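Local coordinates for mobilization protein A (Pseudomonas aeruginosa, PDB 2NS6) that nicks one strand of plasmid DNA at the transfer origin as a metal-dependent relaxase, forming a tyrosine-linked intermediate that starts conjugative transfer, at residues G15-A18 and R19-A22; E81-L84 and D85-K88; K162-L165 and E166-E170. All coordinates share one frame; numbering follows the deposited sequence.

Contact 1. Residues G15-A18 and R19-A22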
# COMPACT_ATOMS: atom_id res chain seq x y z
N GLY A 15 -1.42 -12.20 14.44
CA GLY A 15 -0.58 -11.23 15.13
C GLY A 15 0.15 -10.35 14.15
O GLY A 15 1.39 -10.30 14.14
N GLN A 16 -0.61 -9.65 13.31
CA GLN A 16 -0.05 -8.76 12.30
C GLN A 16 0.08 -7.34 12.84
O GLN A 16 -0.85 -6.80 13.44
CB GLN A 16 -0.93 -8.77 11.05
N SER A 17 1.26 -6.75 12.63
CA SER A 17 1.54 -5.38 13.07
C SER A 17 1.90 -4.51 11.88
O SER A 17 2.92 -4.73 11.24
CB SER A 17 2.69 -5.35 14.06
OG SER A 17 3.15 -4.01 14.23
N ALA A 18 1.06 -3.52 11.61
CA ALA A 18 1.29 -2.62 10.49
C ALA A 18 2.65 -1.95 10.60
O ALA A 18 3.39 -1.90 9.62
CB ALA A 18 0.19 -1.57 10.45
N ARG A 19 2.98 -1.44 11.78
CA ARG A 19 4.26 -0.78 11.97
C ARG A 19 5.42 -1.70 11.65
O ARG A 19 6.34 -1.31 10.94
CB ARG A 19 4.39 -0.26 13.41
CG ARG A 19 5.75 0.41 13.71
CD ARG A 19 6.08 1.53 12.72
NE ARG A 19 7.50 1.87 12.74
CZ ARG A 19 8.10 2.54 13.72
NH1 ARG A 19 7.41 2.95 14.78
NH2 ARG A 19 9.40 2.77 13.66
N ALA A 20 5.37 -2.93 12.15
CA ALA A 20 6.45 -3.88 11.89
C ALA A 20 6.54 -4.16 10.39
O ALA A 20 7.64 -4.17 9.83
CB ALA A 20 6.20 -5.18 12.66
N LYS A 21 5.40 -4.36 9.73
CA LYS A 21 5.40 -4.62 8.30
C LYS A 21 5.97 -3.45 7.50
O LYS A 21 6.78 -3.64 6.59
CB LYS A 21 3.98 -4.94 7.82
CG LYS A 21 3.82 -5.03 6.31
CD LYS A 21 4.59 -6.19 5.71
CE LYS A 21 3.92 -7.51 6.06
NZ LYS A 21 4.56 -8.67 5.39
N ALA A 22 5.57 -2.22 7.84
CA ALA A 22 6.08 -1.04 7.14
C ALA A 22 7.59 -0.91 7.31
O ALA A 22 8.32 -0.65 6.35
CB ALA A 22 5.37 0.22 7.65
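An N-cap opens helix 18-26, the helix that bears Tyr24, and Ser17 makes it by turning its hydroxyl back over the first turn to Ala20. Ser17 OG accepts from Ala20 N at 3.2 Å, nearly straight at 169°. With chi1 at 166° the hydroxyl stands opposite the backbone N and beside the carbonyl carbon, which brings it over the amides of the first turn. Serine suits this place because its short side chain can receive an N-H of the first turn, where the chain before the helix is not helical. Asp61 of helix 53-63 reinforces the cap: its carboxylate hydrogen-bonds Ser17 OG and the amides of Ala18 and Arg19, a placing that probably also favours the positive end of the helix dipole. The helical bonding then begins, Lys21 N to Ser17 O at 2.9 Å and Ala22 N to Ala18 O at 2.8 Å. The methyl group of Ala20 lies beside the capping bond, with Ala20 CB 3.6 Å from Ser17 OG. Ala18 and Ala22, both buried, let the helix lie close to Trp57. The long side chains lead away from the cap: Arg19 forms salt bridges with Asp23 and Asp58, while Lys21, bent at chi2 and chi3, carries its amine to Glu73 on strand 71-77. Lys21 also comes within about 5 Å of the Tyr24 side chain, and the whole is a serine N-cap at the head of a relaxase's nucleophile-bearing helix.

Contact 2. Residues E81-L84 and D85-K88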
# COMPACT_ATOMS: atom_id res chain seq x y z
N GLU A 81 13.33 -6.56 -17.45
CA GLU A 81 13.85 -5.80 -18.58
C GLU A 81 13.81 -4.30 -18.32
O GLU A 81 14.65 -3.55 -18.81
CB GLU A 81 13.05 -6.10 -19.85
CG GLU A 81 12.83 -7.58 -20.16
CD GLU A 81 11.40 -8.03 -19.90
OE1 GLU A 81 10.96 -8.00 -18.73
OE2 GLU A 81 10.70 -8.42 -20.87
N LEU A 82 12.81 -3.87 -17.55
CA LEU A 82 12.62 -2.46 -17.23
C LEU A 82 13.76 -1.89 -16.39
O LEU A 82 14.37 -2.60 -15.60
CB LEU A 82 11.28 -2.28 -16.51
CG LEU A 82 10.07 -1.67 -17.24
CD1 LEU A 82 10.00 -2.13 -18.68
CD2 LEU A 82 8.79 -2.04 -16.49
N THR A 83 14.07 -0.61 -16.59
CA THR A 83 15.12 0.02 -15.80
C THR A 83 14.50 0.35 -14.46
O THR A 83 13.28 0.29 -14.30
CB THR A 83 15.62 1.33 -16.44
OG1 THR A 83 14.58 2.32 -16.39
CG2 THR A 83 16.02 1.10 -17.89
N LEU A 84 15.34 0.72 -13.49
CA LEU A 84 14.84 1.05 -12.17
C LEU A 84 13.84 2.21 -12.22
O LEU A 84 12.78 2.15 -11.58
CB LEU A 84 16.00 1.37 -11.23
CG LEU A 84 15.61 1.90 -9.84
CD1 LEU A 84 14.69 0.91 -9.15
CD2 LEU A 84 16.86 2.15 -9.01
N ASP A 85 14.16 3.26 -12.98
CA ASP A 85 13.24 4.39 -13.09
C ASP A 85 11.90 3.94 -13.67
O ASP A 85 10.84 4.39 -13.22
CB ASP A 85 13.83 5.49 -13.98
CG ASP A 85 15.05 6.15 -13.36
OD1 ASP A 85 15.23 6.03 -12.12
OD2 ASP A 85 15.83 6.79 -14.11
N GLN A 86 11.96 3.08 -14.67
CA GLN A 86 10.75 2.56 -15.29
C GLN A 86 9.98 1.68 -14.30
O GLN A 86 8.75 1.68 -14.28
CB GLN A 86 11.10 1.78 -16.57
CG GLN A 86 11.51 2.71 -17.74
CD GLN A 86 12.12 1.98 -18.93
OE1 GLN A 86 12.30 2.57 -20.01
NE2 GLN A 86 12.46 0.70 -18.75
N GLN A 87 10.70 0.96 -13.44
CA GLN A 87 10.04 0.13 -12.45
C GLN A 87 9.38 1.04 -11.41
O GLN A 87 8.26 0.78 -10.97
CB GLN A 87 11.05 -0.82 -11.80
CG GLN A 87 11.51 -1.93 -12.75
CD GLN A 87 12.58 -2.82 -12.15
OE1 GLN A 87 12.98 -3.82 -12.74
NE2 GLN A 87 13.06 -2.46 -10.96
N LYS A 88 10.08 2.11 -11.03
CA LYS A 88 9.53 3.06 -10.06
C LYS A 88 8.25 3.69 -10.58
O LYS A 88 7.26 3.77 -9.85
CB LYS A 88 10.54 4.17 -9.76
CG LYS A 88 11.78 3.73 -9.00
CD LYS A 88 12.72 4.91 -8.81
CE LYS A 88 13.95 4.49 -8.05
NZ LYS A 88 14.82 5.64 -7.71
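The chain comes out of a loop at Leu82 and Thr83 and winds directly into helix 84-99, with the CA atoms of Thr83 and Gln86 5.1 Å apart. This is a threonine N-cap. Thr83 is still extended (psi 168°), and from Leu84 on the backbone is helical, so that Gln87 N binds Thr83 O and Lys88 N binds Leu84 O, each at 2.8 Å. The amide of Gln86 is taken up by the side chain of Thr83 instead: Thr83 OG1 accepts from Gln86 N at 3.2 Å. A chi1 of 68° sets that hydroxyl between the backbone N and the carbonyl carbon, turned in over the first turn. Threonine is apt here, since the oxygen caps while the CG2 methyl remains beside the end of the Gln86 side chain. Gln86 reaches back from the helix along an extended chain, its CG passing close to the capping oxygen. Leu82, just ahead of the cap, meets Gln86 at about a right angle and also covers Gln87, with Leu82 CB and Gln87 CG 3.8 Å apart. Leucine suits this buried position; it packs against Leu180 of helix 164-181 and Ala183, and so ties the start of this helix to the C-terminal part of the chain. Leu84, the first residue of the helix, touches Leu39 of the edge strand 38-44. The stretched aliphatic chain of Lys88 slants across the Leu84 side chain, bringing Lys88 CE to 3.6 Å from Leu84 CG.

Contact 3. Residues K162-L165 and E166-E170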
# COMPACT_ATOMS: atom_id res chain seq x y z
N LYS A 162 -15.03 -10.66 -4.30
CA LYS A 162 -14.36 -11.89 -4.71
C LYS A 162 -13.63 -11.71 -6.04
O LYS A 162 -12.55 -12.26 -6.25
CB LYS A 162 -15.38 -13.01 -4.84
N ALA A 163 -14.24 -10.93 -6.93
CA ALA A 163 -13.65 -10.66 -8.24
C ALA A 163 -12.46 -9.73 -8.16
O ALA A 163 -11.71 -9.60 -9.12
CB ALA A 163 -14.72 -10.06 -9.16
N TRP A 164 -12.27 -9.08 -7.01
CA TRP A 164 -11.18 -8.12 -6.87
C TRP A 164 -9.78 -8.67 -7.19
O TRP A 164 -8.99 -8.00 -7.84
CB TRP A 164 -11.16 -7.52 -5.46
CG TRP A 164 -10.14 -6.43 -5.31
CD1 TRP A 164 -10.28 -5.12 -5.68
CD2 TRP A 164 -8.82 -6.57 -4.79
NE1 TRP A 164 -9.12 -4.44 -5.43
CE2 TRP A 164 -8.20 -5.30 -4.88
CE3 TRP A 164 -8.08 -7.64 -4.27
CZ2 TRP A 164 -6.89 -5.07 -4.46
CZ3 TRP A 164 -6.78 -7.41 -3.85
CH2 TRP A 164 -6.19 -6.14 -3.95
N LEU A 165 -9.48 -9.88 -6.71
CA LEU A 165 -8.17 -10.48 -6.94
C LEU A 165 -7.81 -10.61 -8.42
O LEU A 165 -6.76 -10.12 -8.84
CB LEU A 165 -8.09 -11.84 -6.25
CG LEU A 165 -6.81 -12.65 -6.51
CD1 LEU A 165 -5.59 -11.80 -6.25
CD2 LEU A 165 -6.80 -13.90 -5.63
N GLU A 166 -8.67 -11.26 -9.20
CA GLU A 166 -8.38 -11.43 -10.62
C GLU A 166 -8.45 -10.09 -11.37
O GLU A 166 -7.66 -9.84 -12.28
CB GLU A 166 -9.33 -12.46 -11.23
CG GLU A 166 -9.10 -13.85 -10.63
CD GLU A 166 -7.73 -14.42 -10.98
OE1 GLU A 166 -7.21 -15.24 -10.20
OE2 GLU A 166 -7.18 -14.05 -12.04
N GLN A 167 -9.39 -9.24 -10.97
CA GLN A 167 -9.52 -7.93 -11.59
C GLN A 167 -8.23 -7.14 -11.35
O GLN A 167 -7.80 -6.37 -12.21
CB GLN A 167 -10.70 -7.17 -10.98
CG GLN A 167 -11.99 -7.26 -11.77
CD GLN A 167 -13.19 -6.79 -10.96
OE1 GLN A 167 -13.09 -5.88 -10.14
NE2 GLN A 167 -14.35 -7.41 -11.21
N THR A 168 -7.62 -7.33 -10.19
CA THR A 168 -6.39 -6.61 -9.88
C THR A 168 -5.26 -7.19 -10.72
O THR A 168 -4.42 -6.46 -11.25
CB THR A 168 -6.10 -6.70 -8.37
OG1 THR A 168 -7.20 -6.14 -7.64
CG2 THR A 168 -4.83 -5.93 -8.01
N ARG A 169 -5.27 -8.51 -10.88
CA ARG A 169 -4.27 -9.19 -11.68
C ARG A 169 -4.37 -8.74 -13.13
O ARG A 169 -3.35 -8.51 -13.79
CB ARG A 169 -4.46 -10.70 -11.57
CG ARG A 169 -3.97 -11.24 -10.25
CD ARG A 169 -4.30 -12.69 -10.07
NE ARG A 169 -3.63 -13.21 -8.89
CZ ARG A 169 -3.80 -14.44 -8.40
NH1 ARG A 169 -4.64 -15.28 -8.99
NH2 ARG A 169 -3.12 -14.82 -7.32
N GLU A 170 -5.59 -8.60 -13.64
CA GLU A 170 -5.77 -8.15 -15.02
C GLU A 170 -5.31 -6.71 -15.14
O GLU A 170 -4.76 -6.30 -16.16
CB GLU A 170 -7.24 -8.25 -15.43
CG GLU A 170 -7.48 -7.86 -16.88
CD GLU A 170 -8.95 -7.84 -17.25
OE1 GLU A 170 -9.25 -7.63 -18.45
OE2 GLU A 170 -9.80 -8.03 -16.36
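One face of the Trp164 indole is occupied by Thr168, one turn along the same helix: OG1 stands 3.0 Å above the ring plane, over its centre, and is 3.1 Å from Trp164 CE2. Behind that oxygen, Thr168 CB makes a CH-pi contact with the six-membered ring, 4.2 Å from its centroid and 8° off the normal. The second flat group, the Arg169 guanidinium, has Leu165 CD1 over one face, 3.5 Å above the plane and displaced toward the rim. What holds the threonine against the indole is its own bonding. At chi1 -59° OG1 lies opposite the carbonyl carbon and swings back along the helix to Trp164 O, donating over 2.6 Å from above the carbonyl plane. Thr168 N donates to the same oxygen from the opposite face of that plane, so two donors grip one carbonyl, and the hydroxyl proton of the buried threonine is spent within the turn. Threonine thus hides its polar atom while its side chain also touches Phe94 and Leu98 of helix 84-99. Trp164 offers a broad surface to lie on strands 5-10 and 71-77, touching Ala7 and Val74. Leucine at 165 supplies a branched nonpolar end on which the extended arginine chain can lie. Arg169 NE is held by Leu5 O, and NH1 forms a salt bridge with Glu166 OE1 at 2.8 Å, although as a hydrogen bond this is weak. Near the helix start, Gln167 N binds Ala163 O at 3.0 Å, while Gln167 NE2 runs out beside the Ala163 methyl. Side chains four apart that pair along the helix, with a threonine hydroxyl returned to the carbonyl a turn before, are familiar features of an amphipathic helix laid on a beta-sheet.

All three contacts are local and lie at helix starts, yet they do not touch; nearest atoms are about 14 to 16 Å apart. Contacts 1 and 2 are both partly buried N-caps, one by serine backed by an aspartate, the other by threonine flanked by leucine and glutamine chains. Contact 3 is more a surface contact, and there the hydroxyl donates within its helix while a threonine covers an indole face and a leucine methyl a guanidinium face. Contacts 1 and 3 both bear on strand 71-77, whereas contacts 2 and 3 belong to two helices that pack together. Contact 1, with its salt-bridged lysine, is nearest the manganese and the catalytic tyrosine.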